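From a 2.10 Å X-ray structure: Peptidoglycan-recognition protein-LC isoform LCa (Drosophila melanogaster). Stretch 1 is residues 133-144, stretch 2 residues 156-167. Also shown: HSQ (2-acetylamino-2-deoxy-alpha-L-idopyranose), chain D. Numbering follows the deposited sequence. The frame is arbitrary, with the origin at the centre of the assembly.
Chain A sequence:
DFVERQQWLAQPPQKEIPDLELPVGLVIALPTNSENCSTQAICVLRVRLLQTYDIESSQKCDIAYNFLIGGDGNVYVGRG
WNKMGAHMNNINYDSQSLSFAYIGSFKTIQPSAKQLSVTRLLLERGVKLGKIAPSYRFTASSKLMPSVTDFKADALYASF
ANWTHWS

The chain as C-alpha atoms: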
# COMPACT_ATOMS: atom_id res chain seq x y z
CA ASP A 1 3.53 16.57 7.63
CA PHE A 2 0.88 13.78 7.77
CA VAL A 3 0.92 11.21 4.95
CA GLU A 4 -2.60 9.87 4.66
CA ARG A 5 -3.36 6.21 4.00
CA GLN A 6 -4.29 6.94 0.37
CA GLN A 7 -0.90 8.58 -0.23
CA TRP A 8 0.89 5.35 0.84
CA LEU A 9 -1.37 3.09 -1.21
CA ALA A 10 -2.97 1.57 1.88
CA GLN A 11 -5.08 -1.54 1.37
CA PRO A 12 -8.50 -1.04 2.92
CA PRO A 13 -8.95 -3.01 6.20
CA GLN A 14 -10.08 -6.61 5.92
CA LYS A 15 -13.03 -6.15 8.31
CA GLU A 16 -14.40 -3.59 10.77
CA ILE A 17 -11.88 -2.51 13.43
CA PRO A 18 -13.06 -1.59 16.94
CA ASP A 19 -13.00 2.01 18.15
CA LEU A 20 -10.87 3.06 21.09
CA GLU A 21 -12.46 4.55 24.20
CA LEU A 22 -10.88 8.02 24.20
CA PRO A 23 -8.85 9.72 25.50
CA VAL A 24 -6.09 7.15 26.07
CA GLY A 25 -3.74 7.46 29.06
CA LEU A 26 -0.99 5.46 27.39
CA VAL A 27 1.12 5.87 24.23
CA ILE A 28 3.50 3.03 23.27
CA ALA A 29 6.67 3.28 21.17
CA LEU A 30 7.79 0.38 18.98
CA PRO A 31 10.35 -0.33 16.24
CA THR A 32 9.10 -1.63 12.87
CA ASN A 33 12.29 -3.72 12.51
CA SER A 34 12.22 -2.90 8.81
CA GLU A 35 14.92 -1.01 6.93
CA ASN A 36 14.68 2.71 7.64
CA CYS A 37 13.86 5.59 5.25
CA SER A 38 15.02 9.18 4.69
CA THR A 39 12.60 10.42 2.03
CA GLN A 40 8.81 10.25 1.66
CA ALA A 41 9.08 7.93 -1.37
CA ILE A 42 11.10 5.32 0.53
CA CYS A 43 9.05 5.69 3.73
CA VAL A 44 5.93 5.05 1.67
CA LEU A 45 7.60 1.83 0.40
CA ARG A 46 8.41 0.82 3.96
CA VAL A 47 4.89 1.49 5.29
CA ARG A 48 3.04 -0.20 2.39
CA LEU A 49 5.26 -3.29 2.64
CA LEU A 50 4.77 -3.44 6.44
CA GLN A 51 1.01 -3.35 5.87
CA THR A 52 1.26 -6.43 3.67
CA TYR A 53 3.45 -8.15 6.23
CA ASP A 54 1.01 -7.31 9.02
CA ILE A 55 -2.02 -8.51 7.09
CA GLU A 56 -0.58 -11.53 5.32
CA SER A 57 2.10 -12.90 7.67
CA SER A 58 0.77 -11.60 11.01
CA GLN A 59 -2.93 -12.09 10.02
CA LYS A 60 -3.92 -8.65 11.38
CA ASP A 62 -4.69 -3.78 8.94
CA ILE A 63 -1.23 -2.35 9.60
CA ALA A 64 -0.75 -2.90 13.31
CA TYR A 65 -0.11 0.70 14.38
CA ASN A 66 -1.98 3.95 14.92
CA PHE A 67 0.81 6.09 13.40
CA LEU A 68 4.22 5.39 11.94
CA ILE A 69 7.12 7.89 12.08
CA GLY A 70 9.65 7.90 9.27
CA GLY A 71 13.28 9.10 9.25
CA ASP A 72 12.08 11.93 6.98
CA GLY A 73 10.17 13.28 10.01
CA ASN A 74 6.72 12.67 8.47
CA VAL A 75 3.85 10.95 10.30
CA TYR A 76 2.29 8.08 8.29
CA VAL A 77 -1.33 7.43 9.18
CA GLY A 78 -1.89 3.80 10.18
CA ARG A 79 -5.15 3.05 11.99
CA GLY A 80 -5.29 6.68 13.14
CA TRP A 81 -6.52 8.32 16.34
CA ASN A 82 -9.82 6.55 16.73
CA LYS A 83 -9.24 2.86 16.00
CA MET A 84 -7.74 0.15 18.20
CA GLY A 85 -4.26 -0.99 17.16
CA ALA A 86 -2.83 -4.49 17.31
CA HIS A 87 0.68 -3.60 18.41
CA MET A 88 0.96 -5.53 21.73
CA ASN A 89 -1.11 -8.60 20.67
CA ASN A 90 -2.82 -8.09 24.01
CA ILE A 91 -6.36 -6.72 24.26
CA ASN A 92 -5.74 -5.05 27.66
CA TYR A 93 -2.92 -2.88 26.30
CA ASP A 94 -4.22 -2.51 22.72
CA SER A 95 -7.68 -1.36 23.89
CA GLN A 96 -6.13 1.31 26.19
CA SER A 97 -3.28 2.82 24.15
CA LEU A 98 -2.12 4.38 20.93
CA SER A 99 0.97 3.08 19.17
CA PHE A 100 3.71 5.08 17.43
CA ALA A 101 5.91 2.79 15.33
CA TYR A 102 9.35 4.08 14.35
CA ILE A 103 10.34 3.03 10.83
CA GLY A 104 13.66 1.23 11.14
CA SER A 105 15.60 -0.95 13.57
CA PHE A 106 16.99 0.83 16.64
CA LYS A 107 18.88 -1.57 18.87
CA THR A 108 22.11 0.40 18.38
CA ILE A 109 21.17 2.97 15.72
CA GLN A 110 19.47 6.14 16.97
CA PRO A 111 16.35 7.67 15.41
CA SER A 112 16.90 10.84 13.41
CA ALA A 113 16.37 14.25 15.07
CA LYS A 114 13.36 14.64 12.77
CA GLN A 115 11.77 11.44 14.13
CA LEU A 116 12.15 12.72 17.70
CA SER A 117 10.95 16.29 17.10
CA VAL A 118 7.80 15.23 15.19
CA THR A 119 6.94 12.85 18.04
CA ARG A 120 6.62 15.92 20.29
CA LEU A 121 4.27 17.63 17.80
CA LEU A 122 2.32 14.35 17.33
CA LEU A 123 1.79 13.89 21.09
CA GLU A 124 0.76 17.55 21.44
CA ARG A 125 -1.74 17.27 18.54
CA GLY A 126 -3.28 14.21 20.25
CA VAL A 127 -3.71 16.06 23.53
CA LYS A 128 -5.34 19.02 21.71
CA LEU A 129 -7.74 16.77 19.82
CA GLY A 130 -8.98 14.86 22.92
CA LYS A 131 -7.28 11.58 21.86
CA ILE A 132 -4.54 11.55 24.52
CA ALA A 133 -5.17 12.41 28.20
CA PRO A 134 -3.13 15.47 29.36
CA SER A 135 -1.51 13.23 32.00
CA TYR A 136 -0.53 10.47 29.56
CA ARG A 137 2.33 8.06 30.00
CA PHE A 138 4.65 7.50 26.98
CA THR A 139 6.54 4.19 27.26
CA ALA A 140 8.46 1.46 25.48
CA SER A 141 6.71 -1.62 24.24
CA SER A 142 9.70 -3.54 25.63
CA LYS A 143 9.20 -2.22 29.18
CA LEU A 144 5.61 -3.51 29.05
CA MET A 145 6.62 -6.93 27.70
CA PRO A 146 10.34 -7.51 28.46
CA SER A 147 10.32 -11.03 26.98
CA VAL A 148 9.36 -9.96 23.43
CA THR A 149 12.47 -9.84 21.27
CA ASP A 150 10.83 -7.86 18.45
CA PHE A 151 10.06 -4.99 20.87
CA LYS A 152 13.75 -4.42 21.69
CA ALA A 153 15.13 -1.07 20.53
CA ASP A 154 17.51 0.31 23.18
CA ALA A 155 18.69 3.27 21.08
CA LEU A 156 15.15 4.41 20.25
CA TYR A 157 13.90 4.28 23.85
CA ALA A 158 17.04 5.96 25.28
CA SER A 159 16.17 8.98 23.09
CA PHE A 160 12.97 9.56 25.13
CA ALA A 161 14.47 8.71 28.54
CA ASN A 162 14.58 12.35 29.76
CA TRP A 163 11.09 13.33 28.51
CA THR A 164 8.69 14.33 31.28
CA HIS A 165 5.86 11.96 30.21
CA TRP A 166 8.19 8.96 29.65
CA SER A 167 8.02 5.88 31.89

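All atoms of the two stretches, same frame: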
# COMPACT_ATOMS: atom_id res chain seq x y z
N ALA A 133 -4.89 11.70 26.94
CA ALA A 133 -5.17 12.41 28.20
C ALA A 133 -3.98 13.35 28.51
O ALA A 133 -2.83 12.95 28.28
CB ALA A 133 -5.38 11.43 29.34
N PRO A 134 -4.25 14.58 29.00
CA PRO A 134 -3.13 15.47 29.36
C PRO A 134 -2.07 14.81 30.25
O PRO A 134 -0.90 15.13 30.13
CB PRO A 134 -3.81 16.64 30.10
CG PRO A 134 -5.22 16.64 29.65
CD PRO A 134 -5.56 15.23 29.20
N SER A 135 -2.46 13.88 31.10
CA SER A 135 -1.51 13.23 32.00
C SER A 135 -1.05 11.88 31.48
O SER A 135 -0.84 10.96 32.25
CB SER A 135 -2.17 13.03 33.37
OG SER A 135 -3.20 12.07 33.25
N TYR A 136 -0.90 11.75 30.16
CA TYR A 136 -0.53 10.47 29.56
C TYR A 136 0.86 10.00 29.98
O TYR A 136 1.75 10.81 30.28
CB TYR A 136 -0.55 10.54 28.03
CG TYR A 136 0.51 11.43 27.42
CD1 TYR A 136 1.71 10.91 26.97
CD2 TYR A 136 0.31 12.81 27.30
CE1 TYR A 136 2.69 11.73 26.42
CE2 TYR A 136 1.28 13.64 26.75
CZ TYR A 136 2.47 13.10 26.32
OH TYR A 136 3.43 13.92 25.75
N ARG A 137 1.04 8.69 29.94
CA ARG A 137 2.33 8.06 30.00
C ARG A 137 2.77 7.64 28.58
O ARG A 137 1.98 7.06 27.81
CB ARG A 137 2.23 6.86 30.94
CG ARG A 137 3.36 5.89 30.86
CD ARG A 137 3.09 4.71 31.80
NE ARG A 137 4.17 3.73 31.74
CZ ARG A 137 4.10 2.48 32.17
NH1 ARG A 137 2.97 2.00 32.69
NH2 ARG A 137 5.18 1.70 32.06
N PHE A 138 4.02 7.94 28.23
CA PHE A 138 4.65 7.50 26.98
C PHE A 138 5.69 6.46 27.41
O PHE A 138 6.52 6.72 28.29
CB PHE A 138 5.28 8.71 26.28
CG PHE A 138 5.86 8.43 24.89
CD1 PHE A 138 5.35 7.44 24.05
CD2 PHE A 138 6.88 9.23 24.41
CE1 PHE A 138 5.89 7.23 22.79
CE2 PHE A 138 7.44 9.02 23.14
CZ PHE A 138 6.92 8.02 22.32
N THR A 139 5.62 5.25 26.85
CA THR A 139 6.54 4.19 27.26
C THR A 139 6.97 3.28 26.12
O THR A 139 6.44 3.36 25.03
CB THR A 139 5.95 3.32 28.40
OG1 THR A 139 6.99 2.51 28.98
CG2 THR A 139 4.86 2.45 27.92
N ALA A 140 7.95 2.43 26.42
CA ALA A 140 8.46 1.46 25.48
C ALA A 140 7.64 0.20 25.54
O ALA A 140 7.30 -0.30 26.63
CB ALA A 140 9.92 1.13 25.79
N SER A 141 7.33 -0.32 24.36
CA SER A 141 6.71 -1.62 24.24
C SER A 141 7.51 -2.69 24.98
O SER A 141 6.93 -3.61 25.56
CB SER A 141 6.53 -2.00 22.77
OG SER A 141 7.78 -2.12 22.11
N SER A 142 8.84 -2.55 25.00
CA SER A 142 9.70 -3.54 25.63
C SER A 142 9.65 -3.51 27.16
O SER A 142 9.89 -4.53 27.80
CB SER A 142 11.15 -3.35 25.18
OG SER A 142 11.63 -2.08 25.55
N LYS A 143 9.38 -2.34 27.73
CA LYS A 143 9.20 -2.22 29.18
C LYS A 143 7.93 -2.97 29.59
O LYS A 143 7.91 -3.65 30.61
CB LYS A 143 9.14 -0.75 29.59
CG LYS A 143 8.67 -0.50 31.03
CD LYS A 143 9.20 0.82 31.62
CE LYS A 143 8.67 1.06 33.04
NZ LYS A 143 9.66 1.74 33.95
N LEU A 144 6.89 -2.87 28.77
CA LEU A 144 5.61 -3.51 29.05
C LEU A 144 5.68 -5.03 28.93
O LEU A 144 5.06 -5.76 29.71
CB LEU A 144 4.53 -2.95 28.10
CG LEU A 144 4.17 -1.48 28.27
CD1 LEU A 144 3.17 -1.04 27.19
CD2 LEU A 144 3.60 -1.21 29.66
N LEU A 156 16.38 3.63 20.40
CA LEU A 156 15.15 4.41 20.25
C LEU A 156 14.66 4.89 21.62
O LEU A 156 14.45 6.09 21.82
CB LEU A 156 14.05 3.56 19.57
CG LEU A 156 12.63 4.14 19.52
CD1 LEU A 156 12.59 5.40 18.68
CD2 LEU A 156 11.65 3.11 18.98
N TYR A 157 14.52 3.96 22.56
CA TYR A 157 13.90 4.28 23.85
C TYR A 157 14.76 5.21 24.71
O TYR A 157 14.23 6.04 25.44
CB TYR A 157 13.57 3.01 24.63
CG TYR A 157 12.72 2.03 23.84
CD1 TYR A 157 11.58 2.46 23.16
CD2 TYR A 157 13.05 0.68 23.78
CE1 TYR A 157 10.79 1.57 22.46
CE2 TYR A 157 12.27 -0.22 23.05
CZ TYR A 157 11.14 0.24 22.39
OH TYR A 157 10.35 -0.63 21.67
N ALA A 158 16.08 5.08 24.59
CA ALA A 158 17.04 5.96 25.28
C ALA A 158 16.87 7.42 24.86
O ALA A 158 17.13 8.32 25.64
CB ALA A 158 18.47 5.50 25.01
N SER A 159 16.41 7.63 23.62
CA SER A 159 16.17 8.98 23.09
C SER A 159 15.01 9.72 23.76
O SER A 159 14.94 10.95 23.70
CB SER A 159 15.94 8.91 21.57
OG SER A 159 16.96 8.12 20.94
N PHE A 160 14.10 8.97 24.40
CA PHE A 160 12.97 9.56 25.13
C PHE A 160 13.15 9.53 26.65
O PHE A 160 12.29 10.00 27.39
CB PHE A 160 11.67 8.82 24.81
CG PHE A 160 11.36 8.76 23.35
CD1 PHE A 160 11.19 9.92 22.62
CD2 PHE A 160 11.19 7.54 22.72
CE1 PHE A 160 10.88 9.87 21.28
CE2 PHE A 160 10.88 7.47 21.38
CZ PHE A 160 10.71 8.64 20.65
N ALA A 161 14.27 8.99 27.11
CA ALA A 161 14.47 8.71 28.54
C ALA A 161 14.33 9.93 29.46
O ALA A 161 13.86 9.80 30.58
CB ALA A 161 15.82 8.03 28.76
N ASN A 162 14.72 11.11 28.98
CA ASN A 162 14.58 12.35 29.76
C ASN A 162 13.30 13.16 29.53
O ASN A 162 13.16 14.24 30.07
CB ASN A 162 15.83 13.25 29.64
CG ASN A 162 16.16 13.68 28.20
OD1 ASN A 162 15.45 13.34 27.25
ND2 ASN A 162 17.29 14.38 28.05
N TRP A 163 12.35 12.62 28.76
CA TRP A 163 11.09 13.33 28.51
C TRP A 163 10.17 13.19 29.71
O TRP A 163 10.06 12.12 30.29
CB TRP A 163 10.39 12.79 27.27
CG TRP A 163 11.07 13.10 25.98
CD1 TRP A 163 12.39 13.40 25.79
CD2 TRP A 163 10.46 13.11 24.69
NE1 TRP A 163 12.64 13.61 24.45
CE2 TRP A 163 11.47 13.44 23.75
CE3 TRP A 163 9.16 12.88 24.22
CZ2 TRP A 163 11.21 13.54 22.38
CZ3 TRP A 163 8.91 12.98 22.86
CH2 TRP A 163 9.93 13.31 21.96
N THR A 164 9.48 14.27 30.04
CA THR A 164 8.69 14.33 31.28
C THR A 164 7.59 13.27 31.37
O THR A 164 7.33 12.73 32.44
CB THR A 164 8.09 15.74 31.51
OG1 THR A 164 7.36 16.15 30.36
CG2 THR A 164 9.18 16.76 31.78
N HIS A 165 6.94 12.96 30.24
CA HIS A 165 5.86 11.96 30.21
C HIS A 165 6.32 10.50 30.05
O HIS A 165 5.51 9.58 30.10
CB HIS A 165 4.87 12.30 29.08
CG HIS A 165 3.95 13.43 29.41
ND1 HIS A 165 2.73 13.24 30.02
CD2 HIS A 165 4.05 14.76 29.19
CE1 HIS A 165 2.13 14.41 30.18
NE2 HIS A 165 2.92 15.35 29.68
N TRP A 166 7.63 10.29 29.89
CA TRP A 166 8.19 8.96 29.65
C TRP A 166 8.25 8.13 30.93
O TRP A 166 8.64 8.62 31.99
CB TRP A 166 9.60 9.09 29.04
CG TRP A 166 10.24 7.79 28.69
CD1 TRP A 166 11.19 7.13 29.40
CD2 TRP A 166 9.98 7.00 27.53
NE1 TRP A 166 11.54 5.96 28.76
CE2 TRP A 166 10.81 5.86 27.60
CE3 TRP A 166 9.12 7.14 26.44
CZ2 TRP A 166 10.80 4.87 26.62
CZ3 TRP A 166 9.12 6.16 25.47
CH2 TRP A 166 9.94 5.04 25.57
N SER A 167 7.83 6.87 30.82
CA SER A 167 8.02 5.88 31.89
C SER A 167 8.74 4.65 31.34
O SER A 167 9.57 4.04 32.03
CB SER A 167 6.67 5.45 32.47
OG SER A 167 6.00 6.54 33.08
OXT SER A 167 8.52 4.22 30.19
C1 HSQ D . 17.15 15.70 27.45
C2 HSQ D . 16.35 17.00 27.47
C3 HSQ D . 17.12 18.21 26.91
C4 HSQ D . 18.60 18.01 26.51
C5 HSQ D . 19.01 16.56 26.29
C6 HSQ D . 19.83 16.30 25.02
C7 HSQ D . 14.03 17.51 26.83
C8 HSQ D . 13.99 18.86 26.16
N2 HSQ D . 15.14 16.79 26.67
O3 HSQ D . 17.06 19.27 27.86
O4 HSQ D . 18.89 18.81 25.39
O5 HSQ D . 17.89 15.71 26.25
O6 HSQ D . 20.24 14.95 25.02
O7 HSQ D . 13.05 17.09 27.47

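The C-terminal tail of the chain is fastened to the strand that runs through Phe138 to Ala140 by a short run of backbone hydrogen bonds, extended at both ends by side chains. At the centre lies a single beta bridge between Phe138 and Trp166, whose CA atoms are 4.7 Å apart. Both polar backbone atoms of Phe138 are satisfied across it: Phe138 N donates to His165 O at 2.9 Å in a nearly linear bond, and Phe138 O accepts from Ser167 N, also at 2.9 Å. Phe138 O additionally receives a CA-H...O contact from Trp166 CA at 3.1 Å. Trp166 N is left free to bond within its own stretch, to Trp163 O at 3.1 Å, closing a type I turn that delivers the tail to the strand.

Before the bridge, the imidazole of His165 takes up a backbone acceptor: His165 ND1 donates to Tyr136 O at 2.6 Å. The same ring lies almost parallel to that of Tyr136, in an offset stack with planes at 3° and centroids 3.8 Å apart. A flat ring with a donor in its plane can thus stack and hydrogen-bond to one residue at once.

Beyond the bridge, the chain ends at Ser167, and its carboxylate is held by two donors. Thr139 OG1 donates to Ser167 OXT at 2.6 Å, while the extended Lys143 side chain reaches from the following helix to place Lys143 NZ 3.0 Å from Ser167 O. Arg137 contributes less directly. Its NH2 stays 4.6 Å from Ser167 OXT, beyond salt-bridge range, and Arg137 NE, packed 3.1 Å from Ser167 CB, is buried without a polar partner.

Apolar packing backs this polar seam. Phe138, buried, presents a ring face to the edge of Trp166, with planes at 88°, and turns its own edge to the face of Phe160; Trp163 adds a further apolar contact, Phe138 CE2 to Trp163 CZ3 at 4.2 Å. The Trp166 six-membered ring in turn lies against the strand backbone, its centroid 3.9 Å from Thr139 CA in a CH-pi contact.

At Ala140, the N-cap position of the helix, the small side chain points toward stretch 2 and sits squarely over the Tyr157 ring, with Ala140 CB 3.4 Å from the ring centroid. This close approach suits a lone methyl group. The Tyr157 hydroxyl passes on to the helix start, where Ser141 OG and Tyr157 OH are 3.0 Å apart; both also have hydrogen bonds elsewhere in the structure. Altogether the contact buries 714 Å², summed over both sides.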